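Local coordinates for Roadblock/LAMTOR2 domain-containing protein (Streptomyces avermitilis, PDB 3LEQ) that is of unknown function but adopts the Roadblock/LC7 fold and may, like other members of that family, help regulate a small GTPase or NTPase partner, at residues His21-Ser26 with Thr36-Asp41; Ala47-Gly52 with Gly79-Thr84; Leu92-Arg97 with Gly103-Gln108. All blocks are in the same frame, centred on the assembly; numbering follows the deposited sequence.

Contact 1: His21-Ser26 with Thr36-Asp41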
loop_
_atom_site.group_PDB
_atom_site.type_symbol
_atom_site.label_atom_id
_atom_site.label_comp_id
_atom_site.label_asym_id
_atom_site.label_seq_id
_atom_site.Cartn_x
_atom_site.Cartn_y
_atom_site.Cartn_z
ATOM N N HIS A 21 -5.438 4.116 2.270
ATOM C CA HIS A 21 -5.479 2.665 2.472
ATOM C C HIS A 21 -4.112 2.082 2.178
ATOM O O HIS A 21 -3.330 2.686 1.443
ATOM C CB HIS A 21 -6.509 1.971 1.553
ATOM C CG HIS A 21 -7.864 2.608 1.559
ATOM N ND1 HIS A 21 -8.697 2.577 2.658
ATOM C CD2 HIS A 21 -8.535 3.283 0.597
ATOM C CE1 HIS A 21 -9.814 3.229 2.379
ATOM N NE2 HIS A 21 -9.742 3.668 1.134
ATOM N N ALA A 22 -3.850 0.904 2.742
ATOM C CA ALA A 22 -2.614 0.167 2.518
ATOM C C ALA A 22 -2.833 -1.339 2.555
ATOM O O ALA A 22 -3.633 -1.844 3.353
ATOM C CB ALA A 22 -1.558 0.582 3.562
ATOM N N VAL A 23 -2.126 -2.054 1.688
ATOM C CA VAL A 23 -2.120 -3.518 1.713
ATOM C C VAL A 23 -0.710 -4.030 1.496
ATOM O O VAL A 23 0.147 -3.318 0.938
ATOM C CB VAL A 23 -3.029 -4.143 0.602
ATOM C CG1 VAL A 23 -4.469 -3.747 0.788
ATOM C CG2 VAL A 23 -2.568 -3.749 -0.810
ATOM N N VAL A 24 -0.480 -5.268 1.918
ATOM C CA VAL A 24 0.734 -5.987 1.547
ATOM C C VAL A 24 0.311 -7.244 0.755
ATOM O O VAL A 24 -0.536 -8.023 1.206
ATOM C CB VAL A 24 1.575 -6.369 2.763
ATOM C CG1 VAL A 24 2.729 -7.282 2.340
ATOM C CG2 VAL A 24 2.101 -5.109 3.472
ATOM N N LEU A 25 0.866 -7.387 -0.442
ATOM C CA LEU A 25 0.510 -8.483 -1.342
ATOM C C LEU A 25 1.694 -9.430 -1.474
ATOM O O LEU A 25 2.833 -8.981 -1.541
ATOM C CB LEU A 25 0.131 -7.921 -2.721
ATOM C CG LEU A 25 -0.882 -6.757 -2.735
ATOM C CD1 LEU A 25 -1.034 -6.221 -4.158
ATOM C CD2 LEU A 25 -2.263 -7.187 -2.162
ATOM N N SER A 26 1.420 -10.734 -1.549
ATOM C CA SER A 26 2.457 -11.732 -1.769
ATOM C C SER A 26 2.833 -11.703 -3.243
ATOM O O SER A 26 2.148 -11.069 -4.046
ATOM C CB SER A 26 1.931 -13.123 -1.413
ATOM O OG SER A 26 0.928 -13.508 -2.346
ATOM N N THR A 36 -7.099 -1.975 8.637
ATOM C CA THR A 36 -8.320 -2.626 9.153
ATOM C C THR A 36 -9.675 -2.003 8.724
ATOM O O THR A 36 -10.772 -2.709 8.795
ATOM C CB THR A 36 -8.256 -2.854 10.692
ATOM O OG1 THR A 36 -8.345 -1.601 11.392
ATOM C CG2 THR A 36 -6.974 -3.572 11.080
ATOM N N GLY A 37 -9.606 -0.701 8.286
ATOM C CA GLY A 37 -10.811 -0.045 7.741
ATOM C C GLY A 37 -10.945 -0.124 6.218
ATOM O O GLY A 37 -11.718 0.644 5.615
ATOM N N PHE A 38 -10.199 -1.061 5.609
ATOM C CA PHE A 38 -10.182 -1.278 4.158
ATOM C C PHE A 38 -10.908 -2.595 3.874
ATOM O O PHE A 38 -10.344 -3.667 4.097
ATOM C CB PHE A 38 -8.717 -1.363 3.701
ATOM C CG PHE A 38 -8.474 -1.135 2.214
ATOM C CD1 PHE A 38 -7.318 -1.638 1.622
ATOM C CD2 PHE A 38 -9.355 -0.418 1.423
ATOM C CE1 PHE A 38 -7.037 -1.432 0.266
ATOM C CE2 PHE A 38 -9.089 -0.211 0.071
ATOM C CZ PHE A 38 -7.928 -0.726 -0.515
ATOM N N LEU A 39 -12.160 -2.515 3.412
ATOM C CA LEU A 39 -12.982 -3.709 3.146
ATOM C C LEU A 39 -12.318 -4.688 2.176
ATOM O O LEU A 39 -11.559 -4.283 1.302
ATOM C CB LEU A 39 -14.344 -3.305 2.585
ATOM C CG LEU A 39 -15.374 -2.705 3.542
ATOM C CD1 LEU A 39 -16.525 -2.119 2.743
ATOM C CD2 LEU A 39 -15.879 -3.756 4.518
ATOM N N ARG A 40 -12.644 -5.972 2.319
ATOM C CA ARG A 40 -12.070 -7.034 1.474
ATOM C C ARG A 40 -12.313 -6.836 -0.032
ATOM O O ARG A 40 -11.416 -7.080 -0.849
ATOM C CB ARG A 40 -12.576 -8.412 1.932
ATOM C CG ARG A 40 -11.494 -9.479 1.861
ATOM C CD ARG A 40 -11.773 -10.536 0.815
ATOM N NE ARG A 40 -12.183 -11.773 1.459
ATOM C CZ ARG A 40 -12.121 -12.986 0.912
ATOM N NH1 ARG A 40 -11.642 -13.154 -0.311
ATOM N NH2 ARG A 40 -12.537 -14.040 1.603
ATOM N N ASP A 41 -13.514 -6.384 -0.395
ATOM C CA ASP A 41 -13.815 -6.072 -1.797
ATOM C C ASP A 41 -12.907 -4.967 -2.341
ATOM O O ASP A 41 -12.413 -5.072 -3.464
ATOM C CB ASP A 41 -15.298 -5.715 -1.998
#
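His21 and Phe38 stack ring on ring where the first strand of the Roadblock/LC7 sheet meets the turn leading into helix 40-55. Leu39 is the N-cap of that helix, so Phe38 sits one residue before it and is buried against the sheet.

The aromatic interaction comes first. The imidazole and phenyl planes are only 7° from parallel and their centroids 4.2 Å apart, an offset stack in which Phe38 CD2 lies over the rim of the imidazole, 3.3 Å from His21 ND1. Along with the offset, His21 CB stands over the middle of the phenyl face, 3.4 Å from the ring centroid and 1° off the normal, an almost perfectly centred CH-pi contact. The histidine thus covers one face of Phe38 with both its CB and its ring. Phe38 reaches this place with CG anti to its own backbone N (chi1 -161°), which extends the ring toward strand 19-26.

Apolar packing completes the contact. Val23, next but one along the strand, works at the ring edge rather than its face. Beyond these segments, Ala43 and Leu46 of helix 40-55 also touch Phe38, and Lys34 NZ is hydrogen-bonded to its carbonyl oxygen. At the edge, Val23 CG1 lies in the phenyl plane, 3.5 Å from Phe38 CE1.

Contact 2: Ala47-Gly52 with Gly79-Thr84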
loop_
_atom_site.group_PDB
_atom_site.type_symbol
_atom_site.label_atom_id
_atom_site.label_comp_id
_atom_site.label_asym_id
_atom_site.label_seq_id
_atom_site.Cartn_x
_atom_site.Cartn_y
_atom_site.Cartn_z
ATOM N N ALA A 47 -5.691 -5.022 -5.064
ATOM C CA ALA A 47 -4.787 -6.131 -5.338
ATOM C C ALA A 47 -4.811 -6.514 -6.811
ATOM O O ALA A 47 -3.761 -6.822 -7.380
ATOM C CB ALA A 47 -5.095 -7.332 -4.436
ATOM N N ALA A 48 -5.997 -6.485 -7.430
ATOM C CA ALA A 48 -6.139 -6.834 -8.855
ATOM C C ALA A 48 -5.421 -5.796 -9.718
ATOM O O ALA A 48 -4.786 -6.140 -10.723
ATOM C CB ALA A 48 -7.621 -6.941 -9.254
ATOM N N THR A 49 -5.532 -4.527 -9.333
ATOM C CA THR A 49 -4.836 -3.456 -10.043
ATOM C C THR A 49 -3.312 -3.587 -9.936
ATOM O O THR A 49 -2.588 -3.438 -10.924
ATOM C CB THR A 49 -5.255 -2.067 -9.501
ATOM O OG1 THR A 49 -6.672 -1.937 -9.605
ATOM C CG2 THR A 49 -4.628 -0.954 -10.324
ATOM N N ALA A 50 -2.832 -3.880 -8.735
ATOM C CA ALA A 50 -1.396 -3.980 -8.490
ATOM C C ALA A 50 -0.803 -5.165 -9.244
ATOM O O ALA A 50 0.283 -5.072 -9.824
ATOM C CB ALA A 50 -1.125 -4.079 -7.013
ATOM N N SER A 51 -1.539 -6.268 -9.257
ATOM C CA SER A 51 -1.097 -7.479 -9.930
ATOM C C SER A 51 -1.062 -7.256 -11.465
ATOM O O SER A 51 -0.169 -7.757 -12.158
ATOM C CB SER A 51 -1.973 -8.665 -9.477
ATOM O OG SER A 51 -2.400 -9.484 -10.559
ATOM N N GLY A 52 -1.999 -6.453 -11.975
ATOM C CA GLY A 52 -2.008 -6.079 -13.393
ATOM C C GLY A 52 -0.817 -5.193 -13.714
ATOM O O GLY A 52 -0.236 -5.302 -14.785
ATOM N N GLY A 79 -5.720 10.621 -6.779
ATOM C CA GLY A 79 -4.603 10.604 -5.821
ATOM C C GLY A 79 -3.534 9.730 -6.475
ATOM O O GLY A 79 -3.489 9.638 -7.704
ATOM N N TYR A 80 -2.680 9.086 -5.679
ATOM C CA TYR A 80 -1.650 8.187 -6.221
ATOM C C TYR A 80 -1.850 6.747 -5.779
ATOM O O TYR A 80 -2.334 6.489 -4.667
ATOM C CB TYR A 80 -0.247 8.560 -5.709
ATOM C CG TYR A 80 0.260 9.911 -6.138
ATOM C CD1 TYR A 80 1.186 10.029 -7.174
ATOM C CD2 TYR A 80 -0.162 11.069 -5.495
ATOM C CE1 TYR A 80 1.660 11.269 -7.566
ATOM C CE2 TYR A 80 0.301 12.318 -5.886
ATOM C CZ TYR A 80 1.209 12.406 -6.922
ATOM O OH TYR A 80 1.679 13.637 -7.307
ATOM N N LEU A 81 -1.430 5.822 -6.637
ATOM C CA LEU A 81 -1.201 4.430 -6.230
ATOM C C LEU A 81 0.301 4.244 -6.195
ATOM O O LEU A 81 0.989 4.522 -7.186
ATOM C CB LEU A 81 -1.831 3.449 -7.219
ATOM C CG LEU A 81 -1.735 1.947 -6.901
ATOM C CD1 LEU A 81 -2.775 1.187 -7.731
ATOM C CD2 LEU A 81 -0.315 1.374 -7.183
ATOM N N ILE A 82 0.828 3.802 -5.061
ATOM C CA ILE A 82 2.269 3.642 -4.943
ATOM C C ILE A 82 2.543 2.228 -4.467
ATOM O O ILE A 82 1.908 1.752 -3.520
ATOM C CB ILE A 82 2.935 4.685 -3.969
ATOM C CG1 ILE A 82 2.471 6.116 -4.267
ATOM C CG2 ILE A 82 4.499 4.568 -3.992
ATOM C CD1 ILE A 82 2.866 7.169 -3.238
ATOM N N LEU A 83 3.509 1.584 -5.097
ATOM C CA LEU A 83 3.868 0.215 -4.779
ATOM C C LEU A 83 5.378 0.121 -4.567
ATOM O O LEU A 83 6.129 0.672 -5.349
ATOM C CB LEU A 83 3.431 -0.670 -5.950
ATOM C CG LEU A 83 3.720 -2.157 -6.000
ATOM C CD1 LEU A 83 2.631 -2.827 -6.825
ATOM C CD2 LEU A 83 5.106 -2.437 -6.614
ATOM N N THR A 84 5.809 -0.583 -3.522
ATOM C CA THR A 84 7.227 -0.827 -3.284
ATOM C C THR A 84 7.451 -2.246 -2.766
ATOM O O THR A 84 6.551 -2.861 -2.203
ATOM C CB THR A 84 7.866 0.255 -2.324
ATOM O OG1 THR A 84 9.293 0.080 -2.278
ATOM C CG2 THR A 84 7.330 0.133 -0.908
#
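Leu81 and Leu83 reach out from strand 80-85 to Thr49 and Ala50, which occupy successive positions on helix 40-55. In the Roadblock/LC7 fold this helix lies across one face of the antiparallel sheet, and the two leucines, alternate residues of the strand, both turn to that face.

Leu81 is the side chain to follow. Its CB leaves the strand toward the helix and packs beside Leu95 of the adjoining strand. From there CG continues the outward line, anti to the backbone N (chi1 -177°), so the side chain is spent on reach rather than folded back along the strand. At CG it forks. CD2 packs on Val93 of the same adjoining strand, while CD1 goes on to the helix and meets Thr49 CG2 at 3.8 Å. The two side chains run past each other in opposite directions, touching through these methyls.

Thr49 can offer a methyl here because of how it is turned: CG2 is anti to its backbone N, and OG1, beside that N, is hydrogen-bonded back to the carbonyl oxygen of Arg45 one helical turn earlier. Leu83 repeats the arrangement two residues on, with CD1 placed 4.0 Å from Ala50 CB. Ala50 is small, consistent with the close approach of the helix here: Ala50 CA is 7.7 Å from Leu83 CA. Met54 of the same helix covers Leu83 further along.

Every group that meets is a methyl. The contact is therefore held by dispersion and the burial of apolar surface, without directional bonds, while the one hydroxyl involved is satisfied within its own helix.

Contact 3: Leu92-Arg97 with Gly103-Gln108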
loop_
_atom_site.group_PDB
_atom_site.type_symbol
_atom_site.label_atom_id
_atom_site.label_comp_id
_atom_site.label_asym_id
_atom_site.label_seq_id
_atom_site.Cartn_x
_atom_site.Cartn_y
_atom_site.Cartn_z
ATOM N N LEU A 92 4.325 -3.664 -0.739
ATOM C CA LEU A 92 3.444 -2.765 -0.022
ATOM C C LEU A 92 2.764 -1.876 -1.046
ATOM O O LEU A 92 3.444 -1.298 -1.944
ATOM C CB LEU A 92 4.271 -1.886 0.952
ATOM C CG LEU A 92 3.514 -0.756 1.675
ATOM C CD1 LEU A 92 2.447 -1.322 2.633
ATOM C CD2 LEU A 92 4.524 0.145 2.446
ATOM N N VAL A 93 1.442 -1.734 -0.938
ATOM C CA VAL A 93 0.719 -0.930 -1.907
ATOM C C VAL A 93 -0.136 0.058 -1.144
ATOM O O VAL A 93 -0.855 -0.318 -0.242
ATOM C CB VAL A 93 -0.190 -1.777 -2.834
ATOM C CG1 VAL A 93 -0.817 -0.909 -3.895
ATOM C CG2 VAL A 93 0.593 -2.974 -3.475
ATOM N N VAL A 94 -0.072 1.321 -1.524
ATOM C CA VAL A 94 -0.796 2.372 -0.819
ATOM C C VAL A 94 -1.646 3.169 -1.798
ATOM O O VAL A 94 -1.212 3.391 -2.948
ATOM C CB VAL A 94 0.210 3.309 -0.084
ATOM C CG1 VAL A 94 -0.364 4.704 0.139
ATOM C CG2 VAL A 94 0.649 2.681 1.250
ATOM N N LEU A 95 -2.818 3.606 -1.339
ATOM C CA LEU A 95 -3.631 4.609 -2.041
ATOM C C LEU A 95 -3.579 5.910 -1.236
ATOM O O LEU A 95 -3.856 5.920 -0.028
ATOM C CB LEU A 95 -5.081 4.152 -2.233
ATOM C CG LEU A 95 -5.344 3.042 -3.263
ATOM C CD1 LEU A 95 -6.782 2.569 -3.182
ATOM C CD2 LEU A 95 -4.992 3.482 -4.710
ATOM N N THR A 96 -3.214 7.003 -1.904
ATOM C CA THR A 96 -3.222 8.327 -1.276
ATOM C C THR A 96 -4.493 9.117 -1.608
ATOM O O THR A 96 -5.210 8.798 -2.563
ATOM C CB THR A 96 -2.030 9.183 -1.736
ATOM O OG1 THR A 96 -2.323 9.757 -3.018
ATOM C CG2 THR A 96 -0.734 8.349 -1.800
ATOM N N ARG A 97 -4.735 10.167 -0.825
ATOM C CA ARG A 97 -5.754 11.169 -1.100
ATOM C C ARG A 97 -5.250 12.071 -2.227
ATOM O O ARG A 97 -4.107 11.917 -2.685
ATOM C CB ARG A 97 -6.027 11.991 0.169
ATOM N N GLY A 103 6.811 12.615 -1.828
ATOM C CA GLY A 103 8.013 12.496 -1.006
ATOM C C GLY A 103 7.715 12.105 0.425
ATOM O O GLY A 103 8.398 11.251 0.997
ATOM N N VAL A 104 6.690 12.716 1.006
ATOM C CA VAL A 104 6.287 12.374 2.364
ATOM C C VAL A 104 5.793 10.924 2.412
ATOM O O VAL A 104 6.231 10.130 3.242
ATOM C CB VAL A 104 5.238 13.365 2.913
ATOM C CG1 VAL A 104 4.622 12.845 4.200
ATOM C CG2 VAL A 104 5.873 14.736 3.136
ATOM N N VAL A 105 4.887 10.581 1.504
ATOM C CA VAL A 105 4.338 9.236 1.482
ATOM C C VAL A 105 5.451 8.209 1.245
ATOM O O VAL A 105 5.511 7.206 1.953
ATOM C CB VAL A 105 3.238 9.089 0.427
ATOM C CG1 VAL A 105 2.760 7.652 0.386
ATOM C CG2 VAL A 105 2.058 10.008 0.761
ATOM N N ALA A 106 6.329 8.444 0.274
ATOM C CA ALA A 106 7.404 7.482 0.021
ATOM C C ALA A 106 8.306 7.292 1.243
ATOM O O ALA A 106 8.712 6.174 1.529
ATOM C CB ALA A 106 8.208 7.854 -1.203
ATOM N N TYR A 107 8.615 8.376 1.951
ATOM C CA TYR A 107 9.400 8.294 3.182
ATOM C C TYR A 107 8.670 7.455 4.228
ATOM O O TYR A 107 9.240 6.552 4.828
ATOM C CB TYR A 107 9.685 9.717 3.738
ATOM C CG TYR A 107 10.231 9.684 5.151
ATOM C CD1 TYR A 107 11.583 9.439 5.390
ATOM C CD2 TYR A 107 9.381 9.849 6.253
ATOM C CE1 TYR A 107 12.080 9.389 6.697
ATOM C CE2 TYR A 107 9.867 9.786 7.563
ATOM C CZ TYR A 107 11.212 9.562 7.773
ATOM O OH TYR A 107 11.677 9.509 9.072
ATOM N N GLN A 108 7.395 7.732 4.437
ATOM C CA GLN A 108 6.595 6.945 5.398
ATOM C C GLN A 108 6.543 5.443 5.060
ATOM O O GLN A 108 6.658 4.581 5.962
ATOM C CB GLN A 108 5.166 7.507 5.522
ATOM C CG GLN A 108 5.103 8.864 6.216
ATOM C CD GLN A 108 5.379 8.785 7.703
ATOM O OE1 GLN A 108 5.372 7.707 8.304
ATOM N NE2 GLN A 108 5.606 9.939 8.313
#
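Residues 92-97 of the strand and 103-108 of the helix have their nearest CA pair at Thr96 and Val105, 8.1 Å apart, a spacing that puts one layer of side chains between sheet and helix. Val105 supplies the helix side of that layer. Its CB points at the strand and both of its methyls face Thr96 CG2, which is 4.1 Å from Val105 CG2 and 4.2 Å from Val105 CG1. The two side chains cross obliquely, one methyl resting against a fork of two.

Thr96 is amphipathic in its use. With chi1 at 81°, OG1 stands between the backbone N and the carbonyl carbon, and CG2 is left beside the N, directed at the helix. The hydroxyl donates to Arg97 O at 2.8 Å, well bent from the C=O direction (136°) and 20° out of the carbonyl plane; it is also hydrogen-bonded to Tyr80 N of the neighbouring strand. The buried OG1 thus has two partners, which fix the rotation of the side chain and with it the place of the methyl.

This is the step from the last strand of the Roadblock/LC7 sheet to the C-terminal helix. A short turn joins them, and the helix folds back over the sheet face that it shares with helix 4-15. Ile82 of strand 80-85 also touches Val105, so the valine bridges two strands.

Two residues back along the strand the contact thins. Val94 CG1 comes only to 4.3 Å of Val105 CG1, and Val94 is modelled in two conformers, so this approach is doubtful. Met109, one turn beyond Val105, packs on both Val94 and Leu92.

All three contacts involve one antiparallel sheet. Contacts 1 and 2 lie on the face covered by helix 40-55, with centres about 11 Å apart, and Leu25 joins them: its CD1 is 3.6 Å from Ala50 CB. Contact 3 is on the other face, its centre about 14 Å from that of contact 1, yet the backbones are coupled through neighbouring strands, with Val23 O probably hydrogen-bonded to Val93 N at 2.8 Å. Contacts 2 and 3, whose centres are about 11 Å apart, share the hairpin of strands 80-85 and 90-96. There Ile82 CD1 packs 3.7 Å from Val105 CG1. The sheet is thus sandwiched between helices.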